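Local structure of response regulator (Caulobacter vibrioides, 3T0Y) at residues S97-L102 / Q116-D121. The protein is probably a PhyR-type response regulator whose sigma-like domain, the part present here, sequesters an anti-sigma factor during the general stress response. Sequence-based numbering, arbitrary orientation.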
ATOM      1  N   SER C  97       4.169   6.570  -5.902  1.00 20.95           N
ATOM      2  CA  SER C  97       5.184   6.240  -6.892  1.00 20.39           C
ATOM      3  C   SER C  97       4.774   4.961  -7.575  1.00 21.49           C
ATOM      4  O   SER C  97       5.022   4.778  -8.763  1.00 23.91           O
ATOM      5  CB  SER C  97       6.556   6.070  -6.247  1.00 24.04           C
ATOM      6  OG  SER C  97       6.960   7.259  -5.580  1.00 23.31           O
ATOM      7  N   ARG C  98       4.135   4.074  -6.822  1.00 19.80           N
ATOM      8  CA  ARG C  98       3.637   2.825  -7.386  1.00 23.62           C
ATOM      9  C   ARG C  98       2.548   3.042  -8.431  1.00 21.68           C
ATOM     10  O   ARG C  98       2.480   2.334  -9.440  1.00 22.95           O
ATOM     11  CB  ARG C  98       3.074   1.939  -6.289  1.00 15.65           C
ATOM     12  CG  ARG C  98       2.966   0.494  -6.717  1.00 22.87           C
ATOM     13  CD  ARG C  98       2.917  -0.400  -5.503  1.00 30.74           C
ATOM     14  NE  ARG C  98       1.708  -0.170  -4.747  1.00 34.83           N
ATOM     15  CZ  ARG C  98       1.637   0.189  -3.475  1.00 22.64           C
ATOM     16  NH1 ARG C  98       2.724   0.362  -2.742  1.00 28.30           N
ATOM     17  NH2 ARG C  98       0.434   0.356  -2.935  1.00 23.49           N
ATOM     18  N   GLN C  99       1.659   3.987  -8.153  1.00 19.41           N
ATOM     19  CA  GLN C  99       0.627   4.348  -9.106  1.00 20.88           C
ATOM     20  C   GLN C  99       1.230   4.828 -10.435  1.00 19.50           C
ATOM     21  O   GLN C  99       0.909   4.298 -11.492  1.00 16.27           O
ATOM     22  CB  GLN C  99      -0.247   5.434  -8.497  1.00 23.05           C
ATOM     23  CG  GLN C  99      -0.913   4.983  -7.223  1.00 22.13           C
ATOM     24  CD  GLN C  99      -1.587   6.117  -6.482  1.00 28.52           C
ATOM     25  OE1 GLN C  99      -1.593   7.258  -6.930  1.00 32.92           O
ATOM     26  NE2 GLN C  99      -2.154   5.806  -5.335  1.00 36.44           N
ATOM     27  N   ALA C 100       2.118   5.815 -10.348  1.00 16.14           N
ATOM     28  CA  ALA C 100       2.728   6.443 -11.502  1.00 18.75           C
ATOM     29  C   ALA C 100       3.494   5.407 -12.295  1.00 21.99           C
ATOM     30  O   ALA C 100       3.463   5.392 -13.523  1.00 22.64           O
ATOM     31  CB  ALA C 100       3.648   7.521 -11.056  1.00 18.67           C
ATOM     32  N   PHE C 101       4.189   4.539 -11.580  1.00 21.23           N
ATOM     33  CA  PHE C 101       4.960   3.494 -12.210  1.00 23.39           C
ATOM     34  C   PHE C 101       4.053   2.477 -12.915  1.00 23.39           C
ATOM     35  O   PHE C 101       4.306   2.115 -14.062  1.00 23.73           O
ATOM     36  CB  PHE C 101       5.834   2.788 -11.169  1.00 24.72           C
ATOM     37  CG  PHE C 101       6.636   1.653 -11.730  1.00 28.29           C
ATOM     38  CD1 PHE C 101       7.767   1.899 -12.502  1.00 32.29           C
ATOM     39  CD2 PHE C 101       6.271   0.340 -11.483  1.00 29.51           C
ATOM     40  CE1 PHE C 101       8.531   0.845 -13.016  1.00 33.77           C
ATOM     41  CE2 PHE C 101       7.028  -0.720 -12.000  1.00 32.55           C
ATOM     42  CZ  PHE C 101       8.154  -0.463 -12.768  1.00 29.94           C
ATOM     43  N   LEU C 102       3.004   2.013 -12.242  1.00 16.27           N
ATOM     44  CA  LEU C 102       2.140   1.017 -12.848  1.00 17.84           C
ATOM     45  C   LEU C 102       1.316   1.583 -13.995  1.00 23.45           C
ATOM     46  O   LEU C 102       1.039   0.874 -14.957  1.00 22.42           O
ATOM     47  CB  LEU C 102       1.223   0.342 -11.813  1.00 21.92           C
ATOM     48  CG  LEU C 102       1.927  -0.550 -10.789  1.00 23.87           C
ATOM     49  CD1 LEU C 102       0.923  -1.060  -9.810  1.00 26.15           C
ATOM     50  CD2 LEU C 102       2.623  -1.712 -11.463  1.00 25.36           C
ATOM     51  N   GLN C 116      -2.747  13.191 -16.348  1.00 22.40           N
ATOM     52  CA  GLN C 116      -4.186  13.445 -16.309  1.00 22.70           C
ATOM     53  C   GLN C 116      -4.848  12.539 -15.282  1.00 26.65           C
ATOM     54  O   GLN C 116      -5.690  12.975 -14.480  1.00 22.86           O
ATOM     55  CB  GLN C 116      -4.812  13.216 -17.677  1.00 22.19           C
ATOM     56  CG  GLN C 116      -4.035  13.873 -18.808  1.00 26.86           C
ATOM     57  CD  GLN C 116      -3.772  15.336 -18.522  1.00 35.71           C
ATOM     58  OE1 GLN C 116      -4.713  16.115 -18.337  1.00 35.57           O
ATOM     59  NE2 GLN C 116      -2.488  15.715 -18.447  1.00 34.15           N
ATOM     60  N   ILE C 117      -4.459  11.270 -15.314  1.00 19.12           N
ATOM     61  CA  ILE C 117      -5.061  10.285 -14.446  1.00 20.51           C
ATOM     62  C   ILE C 117      -4.834  10.653 -12.966  1.00 23.48           C
ATOM     63  O   ILE C 117      -5.753  10.618 -12.152  1.00 28.07           O
ATOM     64  CB  ILE C 117      -4.533   8.863 -14.789  1.00 19.13           C
ATOM     65  CG1 ILE C 117      -5.117   8.399 -16.131  1.00 19.36           C
ATOM     66  CG2 ILE C 117      -4.873   7.885 -13.681  1.00 15.99           C
ATOM     67  CD1 ILE C 117      -4.418   7.170 -16.742  1.00 16.97           C
ATOM     68  N   LEU C 118      -3.603  11.016 -12.633  1.00 23.33           N
ATOM     69  CA  LEU C 118      -3.246  11.340 -11.262  1.00 24.89           C
ATOM     70  C   LEU C 118      -3.568  12.792 -10.926  1.00 30.59           C
ATOM     71  O   LEU C 118      -3.438  13.208  -9.779  1.00 28.55           O
ATOM     72  CB  LEU C 118      -1.771  11.056 -11.016  1.00 25.91           C
ATOM     73  CG  LEU C 118      -1.342   9.623 -11.310  1.00 20.99           C
ATOM     74  CD1 LEU C 118       0.103   9.443 -10.975  1.00 23.05           C
ATOM     75  CD2 LEU C 118      -2.187   8.652 -10.510  1.00 25.20           C
ATOM     76  N   ASP C 119      -4.006  13.558 -11.920  1.00 29.87           N
ATOM     77  CA  ASP C 119      -4.409  14.934 -11.671  1.00 32.92           C
ATOM     78  C   ASP C 119      -3.286  15.705 -10.983  1.00 38.73           C
ATOM     79  O   ASP C 119      -3.479  16.307  -9.926  1.00 41.95           O
ATOM     80  CB  ASP C 119      -5.670  14.958 -10.799  1.00 35.01           C
ATOM     81  CG  ASP C 119      -6.221  16.357 -10.617  1.00 39.95           C
ATOM     82  OD1 ASP C 119      -5.933  17.223 -11.467  1.00 44.73           O
ATOM     83  OD2 ASP C 119      -6.934  16.593  -9.621  1.00 48.40           O
ATOM     84  N   CYS C 120      -2.107  15.681 -11.587  1.00 27.31           N
ATOM     85  CA  CYS C 120      -0.963  16.357 -11.019  1.00 30.09           C
ATOM     86  C   CYS C 120      -0.151  16.825 -12.215  1.00 34.71           C
ATOM     87  O   CYS C 120      -0.421  16.413 -13.342  1.00 35.55           O
ATOM     88  CB  CYS C 120      -0.140  15.382 -10.191  1.00 31.06           C
ATOM     89  SG  CYS C 120       0.736  14.177 -11.228  1.00 38.81           S
ATOM     90  N   ASP C 121       0.838  17.676 -11.995  1.00 31.17           N
ATOM     91  CA  ASP C 121       1.610  18.173 -13.130  1.00 36.77           C
ATOM     92  C   ASP C 121       2.642  17.141 -13.625  1.00 32.41           C
ATOM     93  O   ASP C 121       2.830  16.095 -13.011  1.00 28.30           O
ATOM     94  CB  ASP C 121       2.214  19.547 -12.833  1.00 30.89           C
ATOM     95  CG  ASP C 121       3.374  19.486 -11.870  1.00 40.19           C
ATOM     96  OD1 ASP C 121       4.280  18.639 -12.055  1.00 47.70           O
ATOM     97  OD2 ASP C 121       3.388  20.309 -10.933  1.00 49.61           O
TER
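Ala100, which packs against Leu118, and its neighbour Phe101 both hold the hydroxyl of Thr104 through their backbone O atoms, so that OG1 divides its one proton between two carbonyls of helix 95-106. No hydrogen bond joins 97-102 to 116-121; the contact between them is made by Leu118. Its CG lies anti to its own carbonyl carbon (chi1 -57°), and the second torsion, near 180°, then sets the two methyl groups as a fork, CD1 going to Ala100 and CD2 to Gln99. The first prong comes to rest over the backbone of the other helix, with Leu118 CD1 4.0 Å from both CA and CB of Ala100. The other prong meets an amide: Leu118 CD2 stands 3.9 Å from OE1 of Gln99, a loose van der Waals approach. The Gln99 chain is extended beyond CG and slants across the leucine. The small side chain at Ala100 is consistent with the close approach of the helices, 7.7 Å between the CA atoms of Ala100 and Leu118. Helices 95-106, 111-118 and 122-140, the last of which brings Leu128 onto Ala100 while Leu103 of the first touches Leu118, are consistent with the region 4-like part of a sigma-like domain, in which the last two helices form a helix-turn-helix. Right after Leu118 the chain leaves the helix in a Schellman motif, with Asp119 at C' and a positive phi of 55°; Asp119 N makes a weak bond to Gln116 O at 3.1 Å. Asp121 then sits at the N-cap of helix 122-140. The second subunit packs His75 against Leu118 and Leu35 against Gln99, and an apolar side chain of another protein, probably the anti-sigma factor, lies against Phe101.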